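Local coordinates for hypothetical nigD-like protein (Bacteroides caccae, PDB 3QWN) that is of unknown function but resembles NigD and may act as an immunity protein, or antitoxin, that protects its bacterial host, at residues E34-S39 against H66-V71; K124-G129 against H149-D154. All coordinates share one frame; numbering follows the deposited sequence.

Interaction 1 of 2, residues E34-S39 against H66-V71; sequences EALTVS and HTATAV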
# COMPACT_ATOMS: atom_id res chain seq x y z
N GLU A 34 6.16 -13.81 12.19
CA GLU A 34 6.85 -14.78 11.35
C GLU A 34 5.84 -15.46 10.41
O GLU A 34 4.64 -15.43 10.67
CB GLU A 34 7.55 -15.80 12.27
CG GLU A 34 9.00 -16.11 11.91
CD GLU A 34 10.02 -15.02 12.23
OE1 GLU A 34 10.21 -14.71 13.43
OE2 GLU A 34 10.64 -14.50 11.28
N ALA A 35 6.33 -16.05 9.33
CA ALA A 35 5.55 -16.77 8.31
C ALA A 35 4.79 -17.91 8.94
O ALA A 35 5.31 -18.58 9.84
CB ALA A 35 6.48 -17.31 7.22
N LEU A 36 3.57 -18.11 8.49
CA LEU A 36 2.70 -19.16 8.98
C LEU A 36 2.21 -20.02 7.85
O LEU A 36 1.86 -19.49 6.79
CB LEU A 36 1.48 -18.58 9.71
CG LEU A 36 1.70 -17.86 11.01
CD1 LEU A 36 0.53 -16.95 11.28
CD2 LEU A 36 1.89 -18.83 12.16
N THR A 37 2.17 -21.33 8.08
CA THR A 37 1.58 -22.29 7.16
C THR A 37 0.06 -22.04 7.22
O THR A 37 -0.47 -21.84 8.32
CB THR A 37 1.99 -23.72 7.57
OG1 THR A 37 3.37 -23.92 7.30
CG2 THR A 37 1.19 -24.79 6.85
N VAL A 38 -0.63 -22.01 6.07
CA VAL A 38 -2.08 -21.82 6.01
C VAL A 38 -2.72 -23.20 6.17
O VAL A 38 -2.70 -23.98 5.21
CB VAL A 38 -2.54 -21.10 4.70
CG1 VAL A 38 -4.05 -21.12 4.54
CG2 VAL A 38 -2.00 -19.67 4.64
N SER A 39 -3.31 -23.49 7.35
CA SER A 39 -3.97 -24.77 7.61
C SER A 39 -5.33 -24.85 6.88
O SER A 39 -5.78 -25.94 6.55
CB SER A 39 -4.15 -25.01 9.11
OG SER A 39 -4.82 -23.96 9.79
N HIS A 66 2.69 -24.51 20.84
CA HIS A 66 4.07 -24.68 20.36
C HIS A 66 4.20 -24.09 18.96
O HIS A 66 5.06 -23.25 18.72
CB HIS A 66 4.47 -26.18 20.36
CG HIS A 66 4.50 -26.77 21.73
ND1 HIS A 66 3.44 -27.55 22.20
CD2 HIS A 66 5.41 -26.62 22.72
CE1 HIS A 66 3.76 -27.86 23.45
NE2 HIS A 66 4.94 -27.33 23.80
N THR A 67 3.29 -24.48 18.07
CA THR A 67 3.28 -24.03 16.70
C THR A 67 1.88 -23.46 16.42
O THR A 67 0.91 -23.81 17.08
CB THR A 67 3.78 -25.18 15.76
OG1 THR A 67 3.43 -24.90 14.41
CG2 THR A 67 3.27 -26.59 16.14
N ALA A 68 1.78 -22.53 15.51
CA ALA A 68 0.52 -21.92 15.10
C ALA A 68 0.33 -22.04 13.59
O ALA A 68 1.30 -22.18 12.84
CB ALA A 68 0.49 -20.45 15.51
N THR A 69 -0.92 -21.97 13.12
CA THR A 69 -1.21 -22.00 11.69
C THR A 69 -2.16 -20.88 11.41
O THR A 69 -2.72 -20.34 12.34
CB THR A 69 -1.73 -23.37 11.20
OG1 THR A 69 -2.94 -23.69 11.87
CG2 THR A 69 -0.73 -24.49 11.38
N ALA A 70 -2.34 -20.51 10.16
CA ALA A 70 -3.26 -19.46 9.78
C ALA A 70 -4.47 -20.04 9.09
O ALA A 70 -4.31 -20.91 8.25
CB ALA A 70 -2.57 -18.45 8.86
N VAL A 71 -5.66 -19.51 9.42
CA VAL A 71 -6.96 -19.79 8.79
C VAL A 71 -7.39 -18.48 8.12
O VAL A 71 -7.49 -17.45 8.80
CB VAL A 71 -8.01 -20.34 9.78
CG1 VAL A 71 -9.35 -20.55 9.06
CG2 VAL A 71 -7.53 -21.64 10.37
O HOH W 1 2.98 -22.72 10.70
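Ser39 and Thr69 face each other hydroxyl to hydroxyl: OG of Ser39 lies 2.8 Å from OG1 of Thr69, a hydrogen bond in which either could be donor. Both oxygens take the crowded position between backbone N and carbonyl carbon, which turns them to one another. CG2 of Val71 also borders the Ser39 hydroxyl. On the other face from this polar pair, the CB of Ala70 meets two side chains, with Leu36 CB at 4.1 Å and Val38 CG2 at 4.4 Å. Leu36 reaches farther along the partner strand, its CD2 coming within 4.0 Å of Ala68 CB. The strands run parallel in sense but cross at 46°, as the third and fifth strands of a sheet ordered 1-2-3-5-4, the topology of the OB fold. Ala70 pairs with Val38 in a parallel bridge, bonding to the residues flanking it: its N donates to Thr37 O at 2.9 Å in a nearly straight bond (168°), while its O accepts from Ser39 N at 2.9 Å along a more bent path (131°). Toward the splayed end, a water accepts from Thr37 N and donates to Ala68 O. On its other edge, the 68-71 strand bonds by its backbone to Leu62 and Glu60.

Interaction 2 of 2, residues K124-G129 against H149-D154; sequences KQHVFG and HDANGD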
# COMPACT_ATOMS: atom_id res chain seq x y z
N LYS A 124 -16.62 2.99 -12.32
CA LYS A 124 -15.40 3.72 -12.69
C LYS A 124 -14.25 3.23 -11.86
O LYS A 124 -14.41 3.02 -10.64
CB LYS A 124 -15.58 5.23 -12.54
CG LYS A 124 -16.21 5.83 -13.78
CD LYS A 124 -17.65 6.21 -13.56
CE LYS A 124 -18.21 6.91 -14.76
NZ LYS A 124 -19.53 7.51 -14.45
N GLN A 125 -13.12 2.98 -12.52
CA GLN A 125 -11.90 2.48 -11.89
C GLN A 125 -11.14 3.64 -11.30
O GLN A 125 -10.93 4.65 -11.95
CB GLN A 125 -11.04 1.68 -12.91
CG GLN A 125 -9.82 0.94 -12.34
CD GLN A 125 -10.12 -0.08 -11.25
OE1 GLN A 125 -11.04 -0.89 -11.32
NE2 GLN A 125 -9.32 -0.05 -10.20
N HIS A 126 -10.77 3.50 -10.02
CA HIS A 126 -9.99 4.47 -9.29
C HIS A 126 -8.55 4.04 -9.47
O HIS A 126 -8.19 2.91 -9.14
CB HIS A 126 -10.44 4.57 -7.82
CG HIS A 126 -11.76 5.27 -7.65
ND1 HIS A 126 -11.83 6.57 -7.20
CD2 HIS A 126 -13.01 4.83 -7.92
CE1 HIS A 126 -13.12 6.87 -7.17
NE2 HIS A 126 -13.86 5.86 -7.60
N VAL A 127 -7.77 4.87 -10.15
CA VAL A 127 -6.38 4.57 -10.48
C VAL A 127 -5.46 5.36 -9.54
O VAL A 127 -5.58 6.58 -9.43
CB VAL A 127 -6.05 4.81 -11.99
CG1 VAL A 127 -4.62 4.38 -12.31
CG2 VAL A 127 -7.05 4.10 -12.89
N PHE A 128 -4.59 4.63 -8.83
CA PHE A 128 -3.62 5.17 -7.90
C PHE A 128 -2.20 5.00 -8.43
O PHE A 128 -1.90 4.01 -9.11
CB PHE A 128 -3.74 4.51 -6.53
CG PHE A 128 -5.05 4.80 -5.84
CD1 PHE A 128 -5.26 6.02 -5.17
CD2 PHE A 128 -6.08 3.87 -5.85
CE1 PHE A 128 -6.48 6.30 -4.56
CE2 PHE A 128 -7.30 4.14 -5.22
CZ PHE A 128 -7.49 5.37 -4.60
N GLY A 129 -1.34 5.96 -8.08
CA GLY A 129 0.08 5.96 -8.38
C GLY A 129 0.82 6.85 -7.41
O GLY A 129 0.22 7.53 -6.57
N HIS A 149 -4.20 10.12 -8.05
CA HIS A 149 -5.50 9.48 -7.93
C HIS A 149 -6.41 9.98 -9.02
O HIS A 149 -6.76 11.16 -9.05
CB HIS A 149 -6.13 9.65 -6.52
CG HIS A 149 -7.56 9.16 -6.43
ND1 HIS A 149 -8.52 9.86 -5.74
CD2 HIS A 149 -8.14 8.07 -7.01
CE1 HIS A 149 -9.65 9.17 -5.89
NE2 HIS A 149 -9.47 8.09 -6.66
N ASP A 150 -6.81 9.06 -9.91
CA ASP A 150 -7.75 9.33 -10.99
C ASP A 150 -9.04 8.58 -10.68
O ASP A 150 -9.06 7.35 -10.69
CB ASP A 150 -7.16 8.89 -12.34
CG ASP A 150 -7.96 9.24 -13.59
OD1 ASP A 150 -8.91 10.06 -13.48
OD2 ASP A 150 -7.61 8.72 -14.67
N ALA A 151 -10.11 9.33 -10.33
CA ALA A 151 -11.43 8.78 -10.00
C ALA A 151 -12.24 8.51 -11.25
O ALA A 151 -13.32 7.95 -11.15
CB ALA A 151 -12.19 9.74 -9.09
N ASN A 152 -11.73 8.95 -12.43
CA ASN A 152 -12.36 8.74 -13.76
C ASN A 152 -13.82 9.25 -13.79
O ASN A 152 -14.70 8.62 -14.39
CB ASN A 152 -12.29 7.26 -14.20
CG ASN A 152 -10.99 6.90 -14.87
OD1 ASN A 152 -10.65 7.40 -15.96
ND2 ASN A 152 -10.21 6.02 -14.24
N GLY A 153 -14.04 10.38 -13.13
CA GLY A 153 -15.35 11.02 -13.06
C GLY A 153 -16.37 10.38 -12.14
O GLY A 153 -17.53 10.79 -12.13
N ASP A 154 -15.94 9.38 -11.35
CA ASP A 154 -16.82 8.70 -10.38
C ASP A 154 -17.37 9.72 -9.38
O ASP A 154 -16.61 10.57 -8.90
CB ASP A 154 -16.07 7.57 -9.64
CG ASP A 154 -16.97 6.54 -9.01
OD1 ASP A 154 -18.12 6.41 -9.45
OD2 ASP A 154 -16.49 5.82 -8.11
O HOH W 2 -16.41 2.76 -8.71
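The His126 ring is held at both nitrogens. Its NE2 donates to OD2 of Asp154 at 2.7 Å, with the oxygen in the ring plane and offering its anti lone pair; ring and carboxylate planes lie 65° apart. Its ND1 meets NE2 of His149 at 2.9 Å, a straight hydrogen bond between rings set rim to rim. Ala151 borders His126, its CB touching CE1 and its carbonyl oxygen above one face, toward the rim. Phe128 puts its CE1 over one face of the His149 ring, 3.4 Å from CD2 of His149, the planes near parallel but slid so far that the rings barely overlap. The first torsions differ, CG anti to the backbone N in His149 (chi1 172°) and beside it in Phe128 (chi1 -65°), yet both side chains point the same way and lie side by side.

Behind these rings, strands 127-133 and 142-150 pair antiparallel in the C-terminal beta-sandwich domain. Val127 and Asp150 form a hydrogen-bonded pair, N to O in both directions, each at 2.8 Å. A type I' turn, Ala151 to Asp154, then swings Asp154 back to His126, and Asp150 OD1 accepts Asn152 N in an Asx turn. From that turn Asn152 ND2 donates to Gln125 O at 2.8 Å, while the bent Lys124 chain lays its CG against Asn152 O. Farther out, backbone N of Asn121 and of Gly122 fix the Asp154 carboxylate, and a water joins its OD2 to Lys124 O.

His149 ND1 bonds to the carbonyl O of Asp98, which can only accept, and His126 NE2 donates to Asp154. The hydrogen bond between the two rings then needs a third proton, so the histidine pair probably shares one positive charge, which the buried Asp154 carboxylate would balance.

In the fold
Interactions 1 and 2 stand in series along the chain, the first closing before the second opens, and lie on opposite sides of its centre. Their centres are about 37 Å apart and their nearest atoms about 26 Å, so neither touches the other. Each belongs to its own domain: 34-39 with 66-71 joins parallel strands of the N-terminal OB-type domain, whereas 124-129 with 149-154 joins antiparallel strands and their turn in the C-terminal beta sandwich. The centre of interaction 1 lies about 24 Å from the centre of the chain, that of interaction 2 about 16 Å. The segments of interaction 1 are 27 residues apart at their closest ends, those of interaction 2, 20.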